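Local coordinates for sugar kinase, pfkB family (Thermotoga maritima, PDB 2AJR), which probably phosphorylates a phosphorylated sugar with ATP, as a possible 1-phosphofructokinase of the pfkB carbohydrate kinase family, at residues 20-25 with 103-108; 80-85 with 95-100. All coordinates share one frame; numbering follows the deposited sequence.

How the interactions relate
Both contacts are largely buried, but they hold different parts of the fold. Interaction 1 (20-25 with 103-108) pairs two strands of the small four-stranded sheet, through backbone bonds, an arginine grip and a charge pair that reaches the second subunit. Interaction 2 (80-85 with 95-100) seats a helix on the outermost strand of the large sheet, with apolar side chains and no hydrogen bond across it; Tyr99 is the most exposed of its touching residues. Strand 93-100 leads directly into strand 105-112. The two contacts also touch: Leu82 CD1 packs 3.3 Å from Ala22 O and also meets Pro21 and Thr104, while Leu23 meets Ile81.

Interaction 1 of 2, residues 20-25 with 103-108; sequences NPALDR and ETRENI. With ACT (acetate ion), chain D.
The backbone oxygen of Asn20 is gripped by two nitrogens of Arg105. NE and NH2 each lie 3.1 Å from Asn20 O and approach it side-on, with the oxygen in the guanidinium plane. NH2 lies close to the carbonyl plane, whereas NE stands well above it. Arg105 NE also makes a weak bond to Pro21 O. The Asn20 amide stacks on one face of the guanidinium, the two planes 23° apart and ND2 offset toward the rim. Ala22 CB lies over the opposite face and also packs on the arginine chain, 3.5 Å from Arg105 CG. Arg105 NH1 bonds Phe123 O, and Asn20 ND2 bonds Pro124 O. An alanine in place of Arg105 would probably leave Asn20 O without its two donors and open a gap beside the Asn20 amide.

Beyond this grip, strands 22-28 and 105-112 run parallel in the small sheet, which in pfkB kinases forms the lid. Three backbone bonds follow in turn: Leu23 N to Arg105 O, Asn107 N to Leu23 O (2.9 Å) and Arg25 N to Asn107 O (2.9 Å), the last nearly straight at 175°.

On the face with Leu23, Arg25 and Glu106 lie side by side. Their salt bridge is weak, with Arg25 NE 3.5 Å from Glu106 OE2. Glu106 OE1 has a further salt bridge to Arg25 of the second subunit. On the other face, Asp24 OD2 forms a salt bridge with Lys310. An acetate ion sits near the Asp24 carboxylate and takes a weak bond from Asn107 ND2, while Asn107 OD1 accepts from Phe123 N.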
# COMPACT_ATOMS: atom_id res chain seq x y z
N ASN A 20 17.97 2.71 -2.14
CA ASN A 20 16.67 2.11 -1.79
C ASN A 20 15.50 3.06 -2.10
O ASN A 20 14.84 3.55 -1.20
CB ASN A 20 16.70 1.72 -0.31
CG ASN A 20 15.67 0.63 0.04
OD1 ASN A 20 15.01 0.07 -0.83
ND2 ASN A 20 15.54 0.33 1.35
N PRO A 21 15.20 3.28 -3.38
CA PRO A 21 14.11 4.17 -3.74
C PRO A 21 12.76 3.65 -3.30
O PRO A 21 12.63 2.47 -3.00
CB PRO A 21 14.12 4.15 -5.27
CG PRO A 21 15.44 3.62 -5.65
CD PRO A 21 15.81 2.67 -4.58
N ALA A 22 11.76 4.52 -3.28
CA ALA A 22 10.40 4.09 -2.96
C ALA A 22 9.37 4.87 -3.75
O ALA A 22 9.62 5.99 -4.15
CB ALA A 22 10.15 4.21 -1.47
N LEU A 23 8.23 4.24 -4.02
CA LEU A 23 7.01 4.95 -4.35
C LEU A 23 6.29 5.29 -3.06
O LEU A 23 5.99 4.41 -2.26
CB LEU A 23 6.10 4.08 -5.21
CG LEU A 23 6.57 3.95 -6.64
CD1 LEU A 23 5.90 2.78 -7.32
CD2 LEU A 23 6.29 5.25 -7.37
N ASP A 24 6.03 6.56 -2.83
CA ASP A 24 5.35 7.00 -1.63
C ASP A 24 3.88 7.08 -1.95
O ASP A 24 3.47 7.82 -2.86
CB ASP A 24 5.85 8.37 -1.18
CG ASP A 24 7.15 8.30 -0.42
OD1 ASP A 24 7.28 7.41 0.46
OD2 ASP A 24 8.05 9.14 -0.70
N ARG A 25 3.07 6.30 -1.24
CA ARG A 25 1.63 6.46 -1.29
C ARG A 25 1.16 7.21 -0.06
O ARG A 25 1.10 6.64 1.04
CB ARG A 25 0.93 5.11 -1.37
CG ARG A 25 -0.61 5.29 -1.40
CD ARG A 25 -1.30 4.28 -2.30
NE ARG A 25 -1.12 4.58 -3.72
CZ ARG A 25 -1.79 5.51 -4.41
NH1 ARG A 25 -2.70 6.28 -3.82
NH2 ARG A 25 -1.54 5.68 -5.69
N GLU A 103 10.90 -6.11 -6.55
CA GLU A 103 10.11 -4.90 -6.59
C GLU A 103 10.71 -3.73 -5.82
O GLU A 103 11.13 -3.88 -4.67
CB GLU A 103 8.71 -5.18 -6.05
CG GLU A 103 7.90 -6.14 -6.93
CD GLU A 103 7.38 -5.51 -8.23
OE1 GLU A 103 7.13 -4.28 -8.24
OE2 GLU A 103 7.21 -6.24 -9.23
N THR A 104 10.75 -2.56 -6.46
CA THR A 104 10.99 -1.33 -5.75
C THR A 104 9.89 -1.17 -4.70
O THR A 104 8.72 -1.40 -4.98
CB THR A 104 10.99 -0.14 -6.69
OG1 THR A 104 12.15 -0.19 -7.53
CG2 THR A 104 11.00 1.18 -5.88
N ARG A 105 10.25 -0.79 -3.49
CA ARG A 105 9.28 -0.76 -2.41
C ARG A 105 8.22 0.31 -2.58
O ARG A 105 8.47 1.36 -3.16
CB ARG A 105 10.00 -0.58 -1.08
CG ARG A 105 10.64 0.78 -0.86
CD ARG A 105 11.92 0.60 -0.13
NE ARG A 105 12.64 1.84 0.15
CZ ARG A 105 12.67 2.46 1.33
NH1 ARG A 105 11.99 1.98 2.36
NH2 ARG A 105 13.36 3.57 1.48
N GLU A 106 7.02 0.05 -2.10
CA GLU A 106 6.02 1.10 -2.00
C GLU A 106 5.84 1.34 -0.52
O GLU A 106 5.47 0.42 0.20
CB GLU A 106 4.70 0.71 -2.67
CG GLU A 106 3.63 1.84 -2.62
CD GLU A 106 2.25 1.48 -3.24
OE1 GLU A 106 1.80 0.32 -3.10
OE2 GLU A 106 1.59 2.38 -3.84
N ASN A 107 6.14 2.55 -0.06
CA ASN A 107 5.88 2.95 1.32
C ASN A 107 4.54 3.64 1.44
O ASN A 107 4.04 4.23 0.48
CB ASN A 107 6.99 3.87 1.85
CG ASN A 107 8.32 3.15 1.96
OD1 ASN A 107 8.39 1.92 1.90
ND2 ASN A 107 9.38 3.91 2.10
N ILE A 108 3.97 3.57 2.64
CA ILE A 108 2.64 4.12 2.89
C ILE A 108 2.69 5.12 4.04
O ILE A 108 3.23 4.83 5.09
CB ILE A 108 1.63 2.99 3.20
CG1 ILE A 108 1.42 2.13 1.94
CG2 ILE A 108 0.33 3.56 3.70
CD1 ILE A 108 0.68 0.85 2.17
C ACT D . 10.90 8.34 1.64
O ACT D . 10.14 7.29 1.75
OXT ACT D . 10.47 9.34 0.98
CH3 ACT D . 12.29 8.40 2.20
O HOH W 1 13.36 0.11 -3.19

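Interaction 2 of 2, residues 80-85 with 95-100; sequences KILVEE and TNFVYV
Val83 carries this contact, and both of its methyl groups meet the strand. CG2 lies 3.5 Å from Tyr99 OH and 4.0 Å from Phe97 CD2. CG1 is 3.7 Å from the same hydroxyl oxygen and 4.1 Å from Thr95 OG1. The first torsion sets this fork: CG1 is anti to the backbone N (chi1 171°), and CG2 is anti to the carbonyl carbon.

Val83 and Tyr99 reach toward each other tip to tip. Tyr99 does not start out toward the helix, but its ring brings OH up to the valine. With Phe97 the valine takes a different course. The two side chains slide past each other in opposite directions, and CG2 comes to the ring obliquely. Phe97 and Tyr99 both hold CG anti to the carbonyl carbon (chi1 -70° and -75°), beside the backbone N. This leans both rings toward the N-terminal end of the strand segment, where Val83 lies.

Helix 76-89 links strands 68-75 and 93-100 in a beta-alpha-beta unit of the large sheet, whose order suits the ribokinase-like fold. The helix segment runs nearly antiparallel to the strand segment, their axes 10.4 Å apart. Strand 93-100 is an outermost strand of the large sheet within this chain. Helix 130-144 touches Asn96, Val98 and Val100 of the strand.

Leu82 adds a looser touch, its CD2 4.5 Å from Phe97 CZ. Phe97 also packs on Val74 of the neighbouring strand and on Leu86 of the helix. Thr95 turns toward the helix as well. Its side chain crosses that of Val83 obliquely and also touches Leu86 and Arg87. Tyr99 itself is exposed, at the rim of an otherwise largely buried contact.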
# COMPACT_ATOMS: atom_id res chain seq x y z
N LYS A 80 9.14 0.40 -12.67
CA LYS A 80 8.73 1.03 -13.93
C LYS A 80 7.95 2.30 -13.68
O LYS A 80 8.19 3.32 -14.33
CB LYS A 80 7.89 0.08 -14.80
CG LYS A 80 7.21 0.79 -15.98
CD LYS A 80 6.89 -0.17 -17.14
CE LYS A 80 6.15 0.55 -18.31
NZ LYS A 80 5.02 1.47 -17.84
N ILE A 81 7.00 2.22 -12.76
CA ILE A 81 6.22 3.38 -12.39
C ILE A 81 7.14 4.48 -11.89
O ILE A 81 7.02 5.63 -12.29
CB ILE A 81 5.19 3.05 -11.30
CG1 ILE A 81 4.17 2.04 -11.81
CG2 ILE A 81 4.47 4.33 -10.84
CD1 ILE A 81 3.33 1.45 -10.66
N LEU A 82 8.08 4.14 -11.01
CA LEU A 82 8.96 5.16 -10.41
C LEU A 82 9.72 5.92 -11.49
O LEU A 82 9.72 7.15 -11.49
CB LEU A 82 9.96 4.53 -9.43
CG LEU A 82 10.77 5.47 -8.53
CD1 LEU A 82 10.77 4.97 -7.08
CD2 LEU A 82 12.19 5.64 -9.02
N VAL A 83 10.33 5.20 -12.43
CA VAL A 83 11.20 5.83 -13.40
C VAL A 83 10.38 6.73 -14.31
O VAL A 83 10.80 7.84 -14.64
CB VAL A 83 12.02 4.78 -14.23
CG1 VAL A 83 12.76 5.44 -15.39
CG2 VAL A 83 12.99 4.05 -13.33
N GLU A 84 9.20 6.26 -14.69
CA GLU A 84 8.39 6.99 -15.64
C GLU A 84 7.82 8.23 -14.99
O GLU A 84 7.87 9.31 -15.56
CB GLU A 84 7.28 6.11 -16.20
CG GLU A 84 7.81 5.19 -17.27
CD GLU A 84 6.75 4.41 -18.01
OE1 GLU A 84 5.53 4.68 -17.80
OE2 GLU A 84 7.16 3.52 -18.80
N GLU A 85 7.29 8.08 -13.78
CA GLU A 85 6.79 9.22 -13.04
C GLU A 85 7.89 10.22 -12.84
O GLU A 85 7.68 11.41 -13.00
CB GLU A 85 6.19 8.79 -11.69
CG GLU A 85 4.81 8.11 -11.83
CD GLU A 85 3.83 8.96 -12.62
OE1 GLU A 85 3.75 10.18 -12.33
OE2 GLU A 85 3.17 8.44 -13.54
N THR A 95 17.86 9.84 -15.30
CA THR A 95 17.91 8.64 -14.50
C THR A 95 19.03 7.75 -15.00
O THR A 95 19.33 7.73 -16.19
CB THR A 95 16.58 7.90 -14.54
OG1 THR A 95 16.36 7.38 -15.85
CG2 THR A 95 15.42 8.85 -14.14
N ASN A 96 19.66 7.02 -14.08
CA ASN A 96 20.70 6.06 -14.44
C ASN A 96 20.73 4.93 -13.40
O ASN A 96 21.68 4.78 -12.64
CB ASN A 96 22.04 6.78 -14.53
CG ASN A 96 23.15 5.88 -15.02
OD1 ASN A 96 22.93 4.95 -15.81
ND2 ASN A 96 24.36 6.12 -14.53
N PHE A 97 19.65 4.17 -13.36
CA PHE A 97 19.41 3.19 -12.32
C PHE A 97 19.80 1.80 -12.79
O PHE A 97 19.51 1.45 -13.92
CB PHE A 97 17.92 3.14 -11.98
CG PHE A 97 17.42 4.35 -11.27
CD1 PHE A 97 17.81 4.61 -9.98
CD2 PHE A 97 16.53 5.21 -11.88
CE1 PHE A 97 17.35 5.73 -9.30
CE2 PHE A 97 16.05 6.33 -11.21
CZ PHE A 97 16.47 6.59 -9.92
N VAL A 98 20.38 0.99 -11.93
CA VAL A 98 20.58 -0.41 -12.24
C VAL A 98 19.27 -1.15 -11.95
O VAL A 98 18.74 -1.06 -10.83
CB VAL A 98 21.70 -1.01 -11.39
CG1 VAL A 98 21.66 -2.53 -11.45
CG2 VAL A 98 23.01 -0.45 -11.85
N TYR A 99 18.78 -1.86 -12.95
CA TYR A 99 17.53 -2.59 -12.85
C TYR A 99 17.76 -3.95 -12.24
O TYR A 99 18.61 -4.69 -12.71
CB TYR A 99 16.89 -2.73 -14.24
CG TYR A 99 16.29 -1.42 -14.66
CD1 TYR A 99 17.10 -0.38 -15.12
CD2 TYR A 99 14.92 -1.18 -14.55
CE1 TYR A 99 16.57 0.83 -15.47
CE2 TYR A 99 14.38 0.05 -14.91
CZ TYR A 99 15.22 1.05 -15.36
OH TYR A 99 14.73 2.27 -15.73
N VAL A 100 17.02 -4.27 -11.19
CA VAL A 100 17.22 -5.49 -10.44
C VAL A 100 15.97 -6.36 -10.53
O VAL A 100 14.92 -5.89 -10.94
CB VAL A 100 17.59 -5.19 -8.95
CG1 VAL A 100 18.88 -4.42 -8.86
CG2 VAL A 100 16.48 -4.40 -8.23